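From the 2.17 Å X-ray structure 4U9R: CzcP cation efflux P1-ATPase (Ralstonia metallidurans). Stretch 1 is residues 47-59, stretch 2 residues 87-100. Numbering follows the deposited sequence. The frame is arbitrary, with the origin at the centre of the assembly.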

# COMPACT_ATOMS: atom_id res chain seq x y z
N ARG A 47 2.92 5.56 -2.91
CA ARG A 47 2.21 6.75 -2.43
C ARG A 47 3.08 7.50 -1.40
O ARG A 47 3.25 8.72 -1.49
N LEU A 48 3.61 6.76 -0.44
CA LEU A 48 4.44 7.32 0.62
C LEU A 48 5.68 7.97 0.03
O LEU A 48 5.95 9.13 0.30
N LEU A 49 6.40 7.24 -0.80
CA LEU A 49 7.64 7.78 -1.38
C LEU A 49 7.39 8.99 -2.26
O LEU A 49 8.09 9.97 -2.12
N SER A 50 6.38 8.95 -3.12
CA SER A 50 6.15 10.09 -4.04
C SER A 50 5.67 11.35 -3.30
O SER A 50 6.04 12.51 -3.64
N GLU A 51 4.89 11.15 -2.26
CA GLU A 51 4.52 12.28 -1.39
C GLU A 51 5.71 12.84 -0.66
O GLU A 51 5.87 14.05 -0.61
N LEU A 52 6.60 11.98 -0.15
CA LEU A 52 7.81 12.50 0.50
C LEU A 52 8.70 13.26 -0.44
O LEU A 52 9.30 14.24 -0.03
N ARG A 53 8.80 12.81 -1.71
CA ARG A 53 9.69 13.46 -2.65
C ARG A 53 9.28 14.89 -3.00
O ARG A 53 10.11 15.76 -3.35
N GLY A 54 7.99 15.13 -2.88
CA GLY A 54 7.43 16.44 -3.03
C GLY A 54 7.68 17.44 -1.93
O GLY A 54 7.34 18.61 -2.14
N LYS A 55 8.28 17.04 -0.80
CA LYS A 55 8.48 17.95 0.36
C LYS A 55 9.84 18.59 0.35
O LYS A 55 10.84 17.92 0.12
N GLU A 56 9.90 19.87 0.69
CA GLU A 56 11.18 20.57 0.75
C GLU A 56 12.19 19.89 1.72
O GLU A 56 11.82 19.38 2.75
N GLY A 57 13.46 19.86 1.35
CA GLY A 57 14.47 19.24 2.16
C GLY A 57 14.77 17.78 1.87
O GLY A 57 15.82 17.31 2.26
N VAL A 58 13.86 17.07 1.20
CA VAL A 58 14.10 15.70 0.82
C VAL A 58 14.99 15.68 -0.40
O VAL A 58 14.63 16.22 -1.48
N GLU A 59 16.12 15.02 -0.27
CA GLU A 59 17.06 14.84 -1.36
C GLU A 59 16.85 13.54 -2.09
O GLU A 59 17.18 13.40 -3.27
N ARG A 87 12.10 16.86 12.33
CA ARG A 87 11.11 17.30 11.38
C ARG A 87 11.01 16.38 10.14
O ARG A 87 9.91 16.04 9.70
N ILE A 88 12.14 15.91 9.58
CA ILE A 88 12.04 14.96 8.48
C ILE A 88 11.39 13.66 8.96
O ILE A 88 10.47 13.14 8.33
N ARG A 89 11.77 13.17 10.13
CA ARG A 89 11.21 11.91 10.62
C ARG A 89 9.68 12.02 10.90
O ARG A 89 8.91 11.10 10.64
N GLU A 90 9.26 13.18 11.39
CA GLU A 90 7.84 13.45 11.65
C GLU A 90 7.04 13.45 10.36
O GLU A 90 5.94 12.88 10.28
N LEU A 91 7.59 14.10 9.35
CA LEU A 91 7.05 14.07 8.02
C LEU A 91 6.94 12.63 7.52
O LEU A 91 5.90 12.23 7.03
N VAL A 92 7.98 11.83 7.68
CA VAL A 92 7.89 10.42 7.26
C VAL A 92 6.84 9.65 8.04
O VAL A 92 5.97 9.04 7.45
N THR A 93 6.92 9.64 9.36
CA THR A 93 5.99 8.86 10.18
C THR A 93 4.55 9.35 10.07
O THR A 93 3.62 8.54 10.09
N SER A 94 4.33 10.66 9.95
CA SER A 94 2.94 11.14 9.85
C SER A 94 2.35 10.96 8.43
O SER A 94 1.14 10.76 8.29
N THR A 95 3.16 11.07 7.39
CA THR A 95 2.65 10.84 6.04
C THR A 95 2.25 9.37 5.94
O THR A 95 1.21 9.03 5.37
N GLY A 96 3.05 8.50 6.52
CA GLY A 96 2.75 7.08 6.63
C GLY A 96 1.49 6.77 7.39
O GLY A 96 0.70 5.88 6.99
N ALA A 97 1.26 7.50 8.49
CA ALA A 97 0.07 7.29 9.31
C ALA A 97 -1.19 7.59 8.52
O ALA A 97 -2.12 6.82 8.58
N VAL A 98 -1.20 8.66 7.76
CA VAL A 98 -2.35 9.04 6.96
C VAL A 98 -2.63 8.07 5.81
O VAL A 98 -3.78 7.74 5.55
N ILE A 99 -1.58 7.63 5.11
CA ILE A 99 -1.75 6.63 4.05
C ILE A 99 -2.29 5.32 4.61
O ILE A 99 -3.24 4.75 4.08
N SER A 100 -1.68 4.85 5.68
CA SER A 100 -2.05 3.64 6.35
C SER A 100 -3.51 3.61 6.85
O SER A 100 -4.16 2.56 6.82

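The helix of stretch 1 crosses the helix of stretch 2 with an angle of 136° between their N-to-C directions and a closest axial approach of 9.9 Å. The two therefore run roughly antiparallel, and rising residue numbers in stretch 1 meet falling numbers in stretch 2. No hydrogen bond links the stretches; the 524 Å² buried between them is covered mainly by apolar contact.

Arg-47 directs its CA-to-CB bond toward stretch 2, but its end leads away, and NH1 is hydrogen-bonded elsewhere in the structure. What remains at the contact is the base of the side chain, with CB 3.9 Å from CD1 of Ile-99.

Leu-48 starts sideways, and its t, p rotamer (175°, 52°) brings the end nearer. It sits as a knob among Val-92, Thr-95, Gly-96 and Ile-99. Its CD1 lies 3.9 Å from Thr-95 CG2 and also 3.9 Å from Gly-96 N, while its CB is 3.9 Å from Ile-99 CD1. The CA atoms of Leu-48 and Gly-96 are 6.2 Å apart, the shortest pairing in the backbone register, at a position where stretch 2 carries no side chain. Ile-99, in the m, t rotamer, gives up 77 Å² to the contact, more than any other residue, and its CD1 reaches within 3.5 Å of Leu-48 N.

Leu-49 points away and Ser-50 is out of reach. Glu-51 (m, t) points toward stretch 2 yet finds no polar partner there: its OE1 is 3.5 Å from the methyl CG2 of Thr-95. The hydroxyl of Thr-95 is engaged within its own helix, OG1 donating to Leu-91 O at 2.7 Å; with chi1 at m, CG2 is left to face both Glu-51 and Leu-48.

One turn after Leu-48, Leu-52 repeats the sideways start, now as m, t. Its CD1 packs 3.8 Å from Val-92 CG2, and its CD2 lies 4.4 Å from Leu-91 CG, a looser contact.

Arg-53 and Gly-54 are out of reach of stretch 2 and make no contact. Lys-55 points toward stretch 2, and its aliphatic portion does the packing, CG lying 3.8 Å from Leu-91 CD2. A type II turn from Lys-55 to Val-58 follows, with a weak bond from Val-58 N to Lys-55 O at 3.3 Å. Gly-57 has phi/psi of 93/-20°, where a CB would jam against the preceding carbonyl. Beyond the turn, Val-58 (t) sets CG2 3.7 Å from CD1 of Ile-88 (t, p), and Glu-59 is out of reach.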

# COMPACT_ATOMS: atom_id res chain seq x y z
CB ARG A 47 0.87 6.41 -1.78
CG ARG A 47 -0.30 6.48 -2.72
CD ARG A 47 -1.65 6.19 -2.02
NE ARG A 47 -2.60 5.64 -2.99
CZ ARG A 47 -2.92 4.34 -3.14
NH1 ARG A 47 -2.45 3.40 -2.32
NH2 ARG A 47 -3.76 4.00 -4.10
CB LEU A 48 4.84 6.23 1.61
CG LEU A 48 5.81 6.58 2.74
CD1 LEU A 48 5.35 7.79 3.50
CD2 LEU A 48 5.89 5.41 3.71
CB LEU A 49 8.40 6.73 -2.17
CG LEU A 49 8.99 5.54 -1.41
CD1 LEU A 49 9.57 4.52 -2.40
CD2 LEU A 49 10.05 5.99 -0.48
CB SER A 50 5.20 9.71 -5.19
OG SER A 50 3.89 9.40 -4.71
CB GLU A 51 3.42 11.89 -0.41
CG GLU A 51 2.09 11.70 -1.15
CD GLU A 51 0.91 11.43 -0.24
OE1 GLU A 51 0.94 11.80 0.96
OE2 GLU A 51 -0.07 10.83 -0.75
CB LEU A 52 8.61 11.42 1.16
CG LEU A 52 7.96 10.85 2.41
CD1 LEU A 52 8.83 9.72 2.94
CD2 LEU A 52 7.78 11.93 3.47
CB ARG A 53 9.82 12.62 -3.92
CG ARG A 53 10.60 11.34 -3.71
CD ARG A 53 10.97 10.69 -5.04
NE ARG A 53 11.34 9.29 -4.88
CZ ARG A 53 10.55 8.26 -5.18
NH1 ARG A 53 9.32 8.42 -5.65
NH2 ARG A 53 10.99 7.04 -4.98
CB LYS A 55 8.39 17.19 1.69
CG LYS A 55 7.16 16.34 1.88
CD LYS A 55 5.95 17.21 2.02
CE LYS A 55 4.71 16.40 2.27
NZ LYS A 55 3.57 17.35 2.27
CB GLU A 56 10.96 22.04 1.10
CG GLU A 56 10.21 22.84 0.01
CD GLU A 56 10.86 22.72 -1.37
OE1 GLU A 56 12.09 22.83 -1.44
OE2 GLU A 56 10.15 22.48 -2.37
CB VAL A 58 12.80 14.94 0.56
CG1 VAL A 58 13.04 13.53 0.05
CG2 VAL A 58 11.98 14.91 1.82
CB GLU A 59 18.50 14.92 -0.81
CG GLU A 59 18.87 16.30 -0.30
CD GLU A 59 19.05 17.31 -1.43
OE1 GLU A 59 19.67 16.95 -2.45
OE2 GLU A 59 18.57 18.47 -1.29
CB ARG A 87 11.43 18.76 10.98
CG ARG A 87 10.55 19.37 9.90
CD ARG A 87 9.09 19.47 10.31
NE ARG A 87 8.21 19.66 9.17
CZ ARG A 87 7.87 20.84 8.64
NH1 ARG A 87 8.33 21.98 9.16
NH2 ARG A 87 7.06 20.88 7.59
CB ILE A 88 13.35 14.79 7.67
CG1 ILE A 88 13.10 13.96 6.42
CG2 ILE A 88 14.41 14.08 8.45
CD1 ILE A 88 12.02 14.47 5.50
CB ARG A 89 11.98 11.43 11.85
CG ARG A 89 11.43 10.15 12.47
CD ARG A 89 12.24 9.68 13.66
NE ARG A 89 12.24 10.67 14.74
CZ ARG A 89 13.30 11.24 15.28
NH1 ARG A 89 14.55 10.97 14.89
NH2 ARG A 89 13.10 12.12 16.24
CB GLU A 90 7.69 14.80 12.40
CG GLU A 90 6.27 15.32 12.62
CD GLU A 90 6.24 16.53 13.56
OE1 GLU A 90 6.36 17.68 13.08
OE2 GLU A 90 6.14 16.32 14.79
CB LEU A 91 7.91 14.88 7.10
CG LEU A 91 7.31 15.58 5.90
CD1 LEU A 91 5.96 16.22 6.19
CD2 LEU A 91 8.31 16.67 5.51
CB VAL A 92 9.23 9.67 7.34
CG1 VAL A 92 9.02 8.21 6.98
CG2 VAL A 92 10.27 10.29 6.42
CB THR A 93 6.36 8.89 11.68
OG1 THR A 93 6.55 10.26 12.08
CG2 THR A 93 7.63 8.10 11.96
CB SER A 94 2.81 12.59 10.27
OG SER A 94 3.31 13.46 9.28
CB THR A 95 3.66 11.20 4.98
OG1 THR A 95 4.02 12.57 5.13
CG2 THR A 95 3.07 10.96 3.57
CB ALA A 97 0.11 8.14 10.58
CB VAL A 98 -2.20 10.43 6.35
CG1 VAL A 98 -3.37 10.74 5.45
CG2 VAL A 98 -2.08 11.48 7.44
CB ILE A 99 -0.43 6.42 3.28
CG1 ILE A 99 -0.15 7.67 2.45
CG2 ILE A 99 -0.51 5.19 2.39
CD1 ILE A 99 1.24 7.72 1.89
CB SER A 100 -1.14 3.43 7.55
OG SER A 100 -1.41 2.21 8.18